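Local coordinates for putative dehydrogenase (Amycolatopsis orientalis, PDB 5A9T) that catalyses the stereoselective, NADPH-dependent reduction of cyclic imines to amines as an imine reductase, at the interface of chains A and B. Coordinates in Å, arbitrary orientation; residue numbers count along the deposited sequence, not the author numbering. Chains: chain A/B, Putative dehydrogenase.

The interface of chains A and B. Residues chain A 241, 244-245, 248, 265, 282; chain B 175, 179.
Helix 166-193 of chain B packs against helix 238-255 of chain A, with helix 260-274 and the 3-10 helix 282-288 of chain A flanking the contact. In imine reductases, relatives of the beta-hydroxyacid dehydrogenases, two C-terminal helical domains intertwine into a dimer, and the knob-into-pocket principle is well illustrated here by B:Tyr179, which buries 100 Å² against chain A. Its CG lies beside the backbone N and anti to the carbonyl carbon (chi1 -77°), which points the ring at chain A. A:Leu245 caps one face: its CG sits 4.0 Å above the ring plane, over the centre, and its CD2 reaches CD2 of B:Tyr179 at 3.7 Å. A:Tyr282 brings CE2 to within 3.5 Å of CE1 of B:Tyr179; this atom and A:Asn241 ND2 both lie at the edge of that ring, in its plane. A:Ile248 crosses obliquely, its CD1 3.8 Å from CE2 of B:Tyr179, towards the A:Leu245 face, and also meets B:Leu175 CB. At the tip, the A:Asn241 amide ND2 donates to the phenol OH of B:Tyr179 over 2.7 Å, nearly straight (164° at H); the oxygen lies in the amide plane, which is turned 76° from the ring. A:Thr244 crosses at about a right angle, its CG2 methyl 3.3 Å from that B:Tyr179 OH. An alanine in place of B:Tyr179 would remove the ring and hydroxyl, and would probably loosen the packing around A:Leu245 and leave the A:Asn241 amide, part of the amine-binding pocket, less firmly oriented.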
# COMPACT_ATOMS: atom_id res chain seq x y z
N ASN A 241 3.86 -17.97 5.24
CA ASN A 241 3.27 -17.07 4.23
C ASN A 241 3.21 -17.65 2.86
O ASN A 241 2.30 -17.24 2.09
CB ASN A 241 4.00 -15.71 4.27
CG ASN A 241 3.70 -14.93 5.51
OD1 ASN A 241 4.51 -15.01 6.50
ND2 ASN A 241 2.63 -14.31 5.57
N THR A 244 -0.18 -19.17 2.86
CA THR A 244 -1.28 -18.20 2.75
C THR A 244 -1.39 -17.81 1.23
O THR A 244 -2.48 -17.73 0.73
CB THR A 244 -0.95 -16.93 3.57
OG1 THR A 244 -0.70 -17.38 4.93
CG2 THR A 244 -2.02 -16.03 3.57
N LEU A 245 -0.30 -17.63 0.55
CA LEU A 245 -0.32 -17.25 -0.85
C LEU A 245 -0.89 -18.40 -1.70
O LEU A 245 -1.60 -18.12 -2.67
CB LEU A 245 1.00 -16.79 -1.37
CG LEU A 245 1.30 -15.29 -1.05
CD1 LEU A 245 2.75 -15.01 -1.05
CD2 LEU A 245 0.49 -14.38 -1.97
N ILE A 248 -4.50 -17.99 -1.44
CA ILE A 248 -4.97 -16.88 -2.22
C ILE A 248 -5.09 -17.30 -3.68
O ILE A 248 -6.04 -16.90 -4.40
CB ILE A 248 -4.09 -15.61 -2.04
CG1 ILE A 248 -4.24 -15.17 -0.60
CG2 ILE A 248 -4.41 -14.56 -3.09
CD1 ILE A 248 -3.13 -14.19 -0.24
N ASN A 265 4.16 -13.07 -6.17
CA ASN A 265 4.47 -12.86 -4.74
C ASN A 265 4.90 -14.15 -4.11
O ASN A 265 5.89 -14.07 -3.32
CB ASN A 265 3.25 -12.28 -4.05
CG ASN A 265 3.03 -10.83 -4.37
OD1 ASN A 265 3.97 -10.07 -4.71
ND2 ASN A 265 1.79 -10.36 -4.23
N TYR A 282 8.80 -12.79 7.60
CA TYR A 282 8.47 -12.41 6.23
C TYR A 282 9.44 -11.38 5.72
O TYR A 282 9.89 -11.38 4.60
CB TYR A 282 7.04 -11.85 6.21
CG TYR A 282 6.64 -11.49 4.80
CD1 TYR A 282 6.94 -10.26 4.22
CD2 TYR A 282 5.91 -12.39 4.03
CE1 TYR A 282 6.64 -9.97 2.92
CE2 TYR A 282 5.58 -12.10 2.75
CZ TYR A 282 5.99 -10.92 2.14
OH TYR A 282 5.62 -10.68 0.84
N LEU B 175 -5.65 -9.57 1.97
CA LEU B 175 -4.32 -10.16 2.12
C LEU B 175 -3.48 -10.06 0.82
O LEU B 175 -2.30 -9.80 0.87
CB LEU B 175 -4.45 -11.62 2.57
CG LEU B 175 -5.00 -11.78 3.98
CD1 LEU B 175 -5.29 -13.27 4.19
CD2 LEU B 175 -4.02 -11.30 5.02
N TYR B 179 0.21 -8.34 0.63
CA TYR B 179 1.51 -8.93 0.20
C TYR B 179 2.18 -8.02 -0.82
O TYR B 179 3.38 -7.69 -0.75
CB TYR B 179 1.38 -10.34 -0.37
CG TYR B 179 1.20 -11.41 0.67
CD1 TYR B 179 2.28 -11.72 1.50
CD2 TYR B 179 -0.03 -12.03 0.89
CE1 TYR B 179 2.14 -12.65 2.50
CE2 TYR B 179 -0.20 -12.92 1.89
CZ TYR B 179 0.89 -13.21 2.71
OH TYR B 179 0.67 -14.14 3.75